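Local coordinates for manganese-binding protein (Chlamydia trachomatis, PDB 6NSI), which binds iron, manganese and nickel, preferring ferrous iron, and delivers them to the membrane permease of the ABC importer YtgABCD, at residues A[256-261]-A[270-275]; A[225-230]-A[278-283]; A[103-108]-A[172-177]. All blocks are in the same frame, centred on the assembly; numbering follows the deposited sequence.

Contact 1: residues A[256-261]-A[270-275]; sequences PLYSDN and FQHNVR. With FE (Fe (III) ion), chain B.
Asn273 on the helix and Tyr258 on the loop are joined by a pair of hydrogen bonds that use both ends of the asparagine amide. OD1 of Asn273 accepts from Tyr258 N at 3.0 Å, the N-H arriving in the carbonyl plane on a lone pair, while ND2 of Asn273 donates to Tyr258 O at 3.0 Å. The two bonds fix the amide's rotation and grip the loop backbone at one residue. A third bond comes from a ring: His272 NE2 donates a hydrogen bond to Pro256 O at 2.9 Å, nearly along the C=O axis. CB of His272 points to the loop, and CG stands anti to the backbone N (chi1 166°).

The same imidazole takes part in an offset edge-to-face pair, with the edge of Tyr258 turned to its face and the centroids 5.8 Å apart. Leu257 adds van der Waals contact with the amide: its CD2 lies 3.5 Å from Asn273 OD1.

Farther along the loop, Asp260 binds the iron(III) ion through both carboxylate oxygens, with His36, His102 and His168 completing the site. Helix 266-280 thus holds the loop that follows strand 251-252, while Phe270 and Val274 pack against helices 129-154 and 172-178.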
# COMPACT_ATOMS: atom_id res chain seq x y z
N PRO A 256 8.34 6.69 11.27
CA PRO A 256 8.23 6.59 9.81
C PRO A 256 6.95 5.88 9.42
O PRO A 256 6.39 5.08 10.18
CB PRO A 256 9.48 5.78 9.41
CG PRO A 256 9.79 4.94 10.61
CD PRO A 256 9.32 5.73 11.83
N LEU A 257 6.47 6.19 8.22
CA LEU A 257 5.36 5.44 7.65
C LEU A 257 5.91 4.26 6.86
O LEU A 257 7.07 4.25 6.44
CB LEU A 257 4.52 6.34 6.75
CG LEU A 257 3.85 7.57 7.37
CD1 LEU A 257 3.10 8.33 6.25
CD2 LEU A 257 2.86 7.15 8.45
N TYR A 258 5.08 3.25 6.68
CA TYR A 258 5.47 2.10 5.87
C TYR A 258 4.65 2.14 4.59
O TYR A 258 3.45 1.87 4.61
CB TYR A 258 5.29 0.80 6.65
CG TYR A 258 6.30 0.73 7.77
CD1 TYR A 258 6.11 1.46 8.94
CD2 TYR A 258 7.45 -0.04 7.65
CE1 TYR A 258 7.05 1.42 9.97
CE2 TYR A 258 8.38 -0.08 8.67
CZ TYR A 258 8.18 0.65 9.83
OH TYR A 258 9.11 0.60 10.85
N SER A 259 5.31 2.50 3.49
CA SER A 259 4.64 2.69 2.21
C SER A 259 4.62 1.41 1.38
O SER A 259 3.56 0.93 0.98
CB SER A 259 5.36 3.80 1.43
OG SER A 259 6.72 3.42 1.24
N ASP A 260 5.80 0.85 1.10
CA ASP A 260 5.94 -0.25 0.17
C ASP A 260 6.23 -1.57 0.87
O ASP A 260 6.48 -2.59 0.20
CB ASP A 260 7.03 0.06 -0.85
CG ASP A 260 6.62 1.13 -1.86
OD1 ASP A 260 5.40 1.35 -2.09
OD2 ASP A 260 7.54 1.74 -2.45
N ASN A 261 6.22 -1.58 2.20
CA ASN A 261 6.60 -2.78 2.92
C ASN A 261 5.83 -2.82 4.23
O ASN A 261 4.97 -1.98 4.50
CB ASN A 261 8.12 -2.84 3.14
CG ASN A 261 8.64 -1.74 4.09
OD1 ASN A 261 8.00 -0.71 4.27
ND2 ASN A 261 9.82 -1.96 4.66
N PHE A 270 -0.67 -1.16 8.99
CA PHE A 270 -1.79 -0.27 8.69
C PHE A 270 -2.20 0.51 9.93
O PHE A 270 -2.38 1.74 9.89
CB PHE A 270 -2.96 -1.09 8.13
CG PHE A 270 -4.21 -0.28 7.87
CD1 PHE A 270 -4.36 0.41 6.67
CD2 PHE A 270 -5.24 -0.22 8.81
CE1 PHE A 270 -5.50 1.15 6.42
CE2 PHE A 270 -6.40 0.51 8.57
CZ PHE A 270 -6.53 1.20 7.37
N GLN A 271 -2.33 -0.18 11.07
CA GLN A 271 -2.68 0.50 12.31
C GLN A 271 -1.64 1.57 12.66
O GLN A 271 -2.00 2.71 12.97
CB GLN A 271 -2.81 -0.50 13.45
CG GLN A 271 -3.95 -1.50 13.26
CD GLN A 271 -4.06 -2.52 14.39
OE1 GLN A 271 -3.09 -3.20 14.73
NE2 GLN A 271 -5.25 -2.63 14.97
N HIS A 272 -0.35 1.21 12.59
CA HIS A 272 0.70 2.17 12.91
C HIS A 272 0.63 3.40 12.00
O HIS A 272 0.80 4.54 12.46
CB HIS A 272 2.09 1.52 12.79
CG HIS A 272 3.21 2.52 12.78
ND1 HIS A 272 3.94 2.84 13.90
CD2 HIS A 272 3.71 3.29 11.77
CE1 HIS A 272 4.85 3.75 13.59
NE2 HIS A 272 4.72 4.04 12.30
N ASN A 273 0.42 3.18 10.69
CA ASN A 273 0.32 4.29 9.76
C ASN A 273 -0.83 5.21 10.13
O ASN A 273 -0.69 6.44 10.10
CB ASN A 273 0.14 3.78 8.33
CG ASN A 273 1.45 3.33 7.69
OD1 ASN A 273 2.55 3.64 8.18
ND2 ASN A 273 1.34 2.62 6.59
N VAL A 274 -1.99 4.63 10.48
CA VAL A 274 -3.15 5.45 10.81
C VAL A 274 -2.91 6.21 12.10
O VAL A 274 -3.23 7.40 12.20
CB VAL A 274 -4.42 4.57 10.88
CG1 VAL A 274 -5.58 5.35 11.51
CG2 VAL A 274 -4.79 4.07 9.48
N ARG A 275 -2.35 5.55 13.12
CA ARG A 275 -2.02 6.22 14.37
C ARG A 275 -1.06 7.37 14.14
O ARG A 275 -1.28 8.49 14.61
CB ARG A 275 -1.41 5.22 15.36
CG ARG A 275 -2.42 4.31 16.04
CD ARG A 275 -1.75 3.27 16.97
NE ARG A 275 -2.43 1.98 16.88
CZ ARG A 275 -3.46 1.62 17.65
NH1 ARG A 275 -3.92 2.47 18.57
NH2 ARG A 275 -4.04 0.43 17.50
FE FE B . 5.64 2.57 -3.72

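Contact 2: residues A[225-230]-A[278-283]; sequences VVFLED and TEELGG
Val225 opens the contact from strand 225-226, its side chain directed at the end of helix 266-280. CG1 meets CD2 of Leu281 at 3.7 Å, methyl to methyl, and also lies 3.6 Å from Glu280 O. CG2 reaches only as far as the carboxylate of Glu280, 4.2 Å from OE2. Val226 turns its side chain the other way, toward Leu252 and Val241.

Phe227 comes next, and its far rim does the touching. CZ rests 3.8 Å from Glu280 CB, with CE2 equally near that carbon and also beside Glu280 CG. On Leu281 the same CZ approaches CG at 4.1 Å, with Leu281 CG at the ring edge, near its plane. Beyond Phe227 the chain leaves the helix end and runs on toward the metal site, where Glu229 bonds to His168.

The helix stops at this point in a Schellman motif: Gly283 N bonds to Thr278 O at 2.8 Å and Gly282 N to Glu279 O, with Gly282 at positive phi.

The meeting is mostly of carbon: Val225, Leu281, the Glu280 methylenes and a ring rim, with the Glu280 carbonyl oxygen against a methyl and without hydrogen bonds between the segments. Glu280 contributes its methylene groups here and uses its charged end elsewhere: the chain bends at chi2 (-83°), OE1 accepts from Lys254 N, and OE2 forms a salt bridge with Arg251. One residue therefore offers a greasy flank to Phe227 while its carboxylate is satisfied by polar partners at and just beyond strand 251-252.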
# COMPACT_ATOMS: atom_id res chain seq x y z
N VAL A 225 4.00 19.27 9.41
CA VAL A 225 4.75 18.04 9.55
C VAL A 225 4.73 17.29 8.23
O VAL A 225 3.75 17.33 7.47
CB VAL A 225 4.18 17.19 10.72
CG1 VAL A 225 2.69 17.05 10.57
CG2 VAL A 225 4.88 15.84 10.82
N VAL A 226 5.84 16.60 7.94
CA VAL A 226 5.98 15.76 6.76
C VAL A 226 6.41 14.37 7.24
O VAL A 226 6.97 14.21 8.32
CB VAL A 226 7.01 16.35 5.77
CG1 VAL A 226 6.62 17.79 5.41
CG2 VAL A 226 8.41 16.33 6.39
N PHE A 227 6.15 13.36 6.41
CA PHE A 227 6.29 11.97 6.84
C PHE A 227 7.38 11.25 6.04
O PHE A 227 7.21 10.99 4.84
CB PHE A 227 4.97 11.23 6.70
CG PHE A 227 3.87 11.78 7.58
CD1 PHE A 227 3.10 12.86 7.16
CD2 PHE A 227 3.61 11.20 8.83
CE1 PHE A 227 2.06 13.36 7.97
CE2 PHE A 227 2.57 11.71 9.65
CZ PHE A 227 1.81 12.78 9.22
N LEU A 228 8.45 10.86 6.73
CA LEU A 228 9.43 9.93 6.19
C LEU A 228 8.83 8.54 6.05
O LEU A 228 7.91 8.18 6.77
CB LEU A 228 10.64 9.84 7.12
CG LEU A 228 11.34 11.17 7.38
CD1 LEU A 228 12.26 11.06 8.59
CD2 LEU A 228 12.12 11.54 6.15
N GLU A 229 9.39 7.75 5.12
CA GLU A 229 8.99 6.37 4.92
C GLU A 229 10.18 5.45 5.15
O GLU A 229 11.31 5.75 4.75
CB GLU A 229 8.43 6.10 3.51
CG GLU A 229 7.24 6.98 3.15
CD GLU A 229 7.06 7.11 1.64
OE1 GLU A 229 7.48 6.18 0.90
OE2 GLU A 229 6.48 8.13 1.20
N ASP A 230 9.87 4.31 5.75
CA ASP A 230 10.87 3.26 6.02
C ASP A 230 11.42 2.84 4.66
O ASP A 230 10.66 2.79 3.72
CB ASP A 230 10.22 2.03 6.64
CG ASP A 230 11.22 1.02 7.18
OD1 ASP A 230 11.89 1.34 8.12
OD2 ASP A 230 11.30 -0.04 6.63
N THR A 278 -2.80 10.23 12.11
CA THR A 278 -3.83 10.89 12.92
C THR A 278 -3.19 11.78 13.99
O THR A 278 -3.56 12.95 14.15
CB THR A 278 -4.76 9.86 13.57
OG1 THR A 278 -5.35 9.04 12.55
CG2 THR A 278 -5.89 10.54 14.35
N GLU A 279 -2.21 11.24 14.73
CA GLU A 279 -1.64 12.01 15.84
C GLU A 279 -0.87 13.23 15.33
O GLU A 279 -0.98 14.33 15.90
CB GLU A 279 -0.72 11.13 16.68
CG GLU A 279 -1.45 10.30 17.73
CD GLU A 279 -0.52 9.36 18.48
OE1 GLU A 279 0.72 9.42 18.25
OE2 GLU A 279 -1.03 8.56 19.29
N GLU A 280 -0.08 13.06 14.27
CA GLU A 280 0.78 14.16 13.83
C GLU A 280 -0.01 15.27 13.16
O GLU A 280 0.39 16.44 13.25
CB GLU A 280 1.87 13.64 12.89
CG GLU A 280 2.85 12.68 13.57
CD GLU A 280 3.97 13.38 14.32
OE1 GLU A 280 5.00 12.73 14.61
OE2 GLU A 280 3.82 14.60 14.64
N LEU A 281 -1.13 14.94 12.50
CA LEU A 281 -1.99 15.95 11.87
C LEU A 281 -3.05 16.52 12.83
O LEU A 281 -3.90 17.32 12.40
CB LEU A 281 -2.65 15.37 10.62
CG LEU A 281 -1.58 15.07 9.53
CD1 LEU A 281 -2.23 14.61 8.26
CD2 LEU A 281 -0.74 16.29 9.26
N GLY A 282 -3.01 16.15 14.10
CA GLY A 282 -3.79 16.84 15.11
C GLY A 282 -5.08 16.16 15.52
O GLY A 282 -5.86 16.76 16.26
N GLY A 283 -5.32 14.92 15.07
CA GLY A 283 -6.49 14.17 15.46
C GLY A 283 -6.27 13.39 16.74
O GLY A 283 -5.26 13.52 17.44

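Contact 3: residues A[103-108]-A[172-177]; sequences IWTDMR and SYFTRR
Ile103 sets its CG2 methyl over one face of the Tyr173 ring, a CH-pi contact 3.8 Å from the centroid and displaced toward the rim on the CZ side. The phenol is held at its far end as well, since OH is hydrogen-bonded to Asp100 O and Leu93 N. Next along, Thr105 crosses Phe174 at about a right angle: OG1 lies 3.4 Å from Phe174 CB and takes a weak hydrogen bond from Phe174 N. OG1 also donates to a water, which in turn accepts from Tyr173 N.

Asp106 belongs to this tightly packed part. Its CB points at the other segment, CG stands anti to the backbone N (chi1 174°), and OD1 comes within 3.1 Å of Arg177 CD, the shortest approach between the segments. As N-cap of helix 107-124, Asp106 OD1 accepts weakly from Arg108 N and is also bonded to Val109, the next residue. Its salt bridge to Arg177 NE is long, 3.8 Å, and lies well out of the guanidinium plane. OD2 accepts hydrogen bonds from two waters, one of which also donates to Tyr173 O.

The looser, solvent side holds Arg108, the Arg177 guanidinium and the second water, which accepts from Arg108 NE and weakly from Arg177 NH1. Arg108 CB sits over the centre of that guanidinium, while its NH2 bonds to Cys89 O. The like charges are probably eased by Asp106 and by Asp147, the salt-bridge partner of Arg177 NH2.

The contact borders the iron site, the Tyr173 side chain lying about 4 Å from that of the iron ligand His102. It sets the start of helix 107-124 against helix 172-178; Phe174 and Met107 both pack on helices 266-280 and 129-154.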
# COMPACT_ATOMS: atom_id res chain seq x y z
N ILE A 103 -2.81 0.01 -3.70
CA ILE A 103 -4.18 -0.13 -3.19
C ILE A 103 -4.25 -0.70 -1.78
O ILE A 103 -5.32 -0.65 -1.17
CB ILE A 103 -5.02 -1.00 -4.15
CG1 ILE A 103 -4.36 -2.37 -4.37
CG2 ILE A 103 -5.27 -0.26 -5.48
CD1 ILE A 103 -5.22 -3.38 -5.20
N TRP A 104 -3.16 -1.25 -1.25
CA TRP A 104 -3.20 -1.87 0.07
C TRP A 104 -3.26 -0.87 1.22
O TRP A 104 -3.34 -1.29 2.38
CB TRP A 104 -1.98 -2.79 0.27
CG TRP A 104 -0.67 -2.04 0.11
CD1 TRP A 104 0.00 -1.35 1.08
CD2 TRP A 104 0.09 -1.90 -1.09
NE1 TRP A 104 1.16 -0.78 0.55
CE2 TRP A 104 1.23 -1.11 -0.78
CE3 TRP A 104 -0.07 -2.37 -2.40
CZ2 TRP A 104 2.20 -0.78 -1.73
CZ3 TRP A 104 0.89 -2.04 -3.34
CH2 TRP A 104 2.01 -1.26 -3.00
N THR A 105 -3.20 0.44 0.95
CA THR A 105 -3.43 1.42 2.00
C THR A 105 -4.89 1.78 2.17
O THR A 105 -5.23 2.52 3.10
CB THR A 105 -2.65 2.71 1.73
OG1 THR A 105 -3.22 3.39 0.60
CG2 THR A 105 -1.15 2.41 1.46
N ASP A 106 -5.75 1.33 1.26
CA ASP A 106 -7.19 1.53 1.37
C ASP A 106 -7.76 0.18 1.83
O ASP A 106 -7.81 -0.78 1.05
CB ASP A 106 -7.76 2.01 0.04
CG ASP A 106 -9.29 2.11 0.03
OD1 ASP A 106 -9.96 1.40 0.82
OD2 ASP A 106 -9.84 2.88 -0.80
N MET A 107 -8.16 0.11 3.10
CA MET A 107 -8.56 -1.16 3.71
C MET A 107 -9.84 -1.73 3.12
O MET A 107 -10.06 -2.94 3.20
CB MET A 107 -8.69 -0.97 5.23
CG MET A 107 -8.97 -2.26 6.03
SD MET A 107 -7.67 -3.53 5.96
CE MET A 107 -6.22 -2.69 6.59
N ARG A 108 -10.69 -0.90 2.51
CA ARG A 108 -11.84 -1.46 1.81
C ARG A 108 -11.41 -2.14 0.51
O ARG A 108 -11.89 -3.24 0.18
CB ARG A 108 -12.88 -0.38 1.52
CG ARG A 108 -14.10 -0.91 0.77
CD ARG A 108 -14.81 0.20 0.02
NE ARG A 108 -14.14 0.53 -1.24
CZ ARG A 108 -14.21 -0.21 -2.35
NH1 ARG A 108 -14.91 -1.34 -2.35
NH2 ARG A 108 -13.56 0.18 -3.44
N SER A 172 -1.99 7.81 -2.22
CA SER A 172 -3.10 8.44 -2.94
C SER A 172 -4.44 7.76 -2.64
O SER A 172 -5.46 8.44 -2.45
CB SER A 172 -2.83 8.46 -4.45
OG SER A 172 -1.91 9.50 -4.77
N TYR A 173 -4.47 6.42 -2.62
CA TYR A 173 -5.73 5.74 -2.29
C TYR A 173 -6.16 6.03 -0.86
O TYR A 173 -7.34 6.30 -0.59
CB TYR A 173 -5.58 4.23 -2.50
CG TYR A 173 -5.40 3.86 -3.95
CD1 TYR A 173 -4.12 3.64 -4.47
CD2 TYR A 173 -6.49 3.74 -4.79
CE1 TYR A 173 -3.95 3.30 -5.80
CE2 TYR A 173 -6.32 3.41 -6.12
CZ TYR A 173 -5.06 3.18 -6.62
OH TYR A 173 -4.89 2.85 -7.95
N PHE A 174 -5.22 5.93 0.08
CA PHE A 174 -5.43 6.31 1.47
C PHE A 174 -6.05 7.70 1.58
O PHE A 174 -7.04 7.91 2.30
CB PHE A 174 -4.06 6.24 2.18
CG PHE A 174 -4.09 6.56 3.65
CD1 PHE A 174 -4.00 7.88 4.10
CD2 PHE A 174 -4.15 5.54 4.58
CE1 PHE A 174 -4.01 8.17 5.44
CE2 PHE A 174 -4.15 5.81 5.94
CZ PHE A 174 -4.07 7.13 6.37
N THR A 175 -5.46 8.66 0.87
CA THR A 175 -5.88 10.05 0.97
C THR A 175 -7.29 10.25 0.40
O THR A 175 -8.10 10.97 0.98
CB THR A 175 -4.89 10.93 0.20
OG1 THR A 175 -3.58 10.85 0.81
CG2 THR A 175 -5.39 12.37 0.13
N ARG A 176 -7.56 9.63 -0.75
CA ARG A 176 -8.87 9.73 -1.38
C ARG A 176 -9.96 9.13 -0.49
O ARG A 176 -11.06 9.70 -0.36
CB ARG A 176 -8.82 9.03 -2.75
CG ARG A 176 -10.03 9.31 -3.67
CD ARG A 176 -9.97 8.46 -4.97
NE ARG A 176 -9.97 7.02 -4.69
CZ ARG A 176 -10.01 6.05 -5.62
NH1 ARG A 176 -10.03 6.36 -6.92
NH2 ARG A 176 -10.02 4.76 -5.25
N ARG A 177 -9.68 7.99 0.16
CA ARG A 177 -10.68 7.36 1.02
C ARG A 177 -10.85 8.09 2.34
O ARG A 177 -11.97 8.41 2.74
CB ARG A 177 -10.32 5.89 1.29
CG ARG A 177 -11.35 5.25 2.28
CD ARG A 177 -11.45 3.75 2.15
NE ARG A 177 -12.55 3.16 2.92
CZ ARG A 177 -13.78 2.95 2.43
NH1 ARG A 177 -14.09 3.32 1.19
NH2 ARG A 177 -14.72 2.38 3.18
O HOH W 1 -2.11 4.52 -1.70
O HOH W 2 -9.33 5.03 -2.30
O HOH W 3 -12.24 2.84 -1.49

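In the fold
Contacts 1 and 2 share helix 266-280, and contact 1 is nested inside the loop that contact 2 closes; their centres lie 10 Å apart. Their loops are joined directly, Leu257 N lying 2.8 Å from Leu228 O and Ser259 OG 2.9 Å from Glu229 OE1, probable hydrogen bonds both. Contact 3 is earlier in the chain and borders contact 1, where Trp104 NE1 probably bonds to Ser259 O at 3.0 Å and Met107 CE packs on Phe270 CG. It does not touch contact 2. Contact 1 supplies Asp260 to the iron, whereas the side chains of Thr105 and Phe227 stay about 9 Å and about 14 Å from the ion.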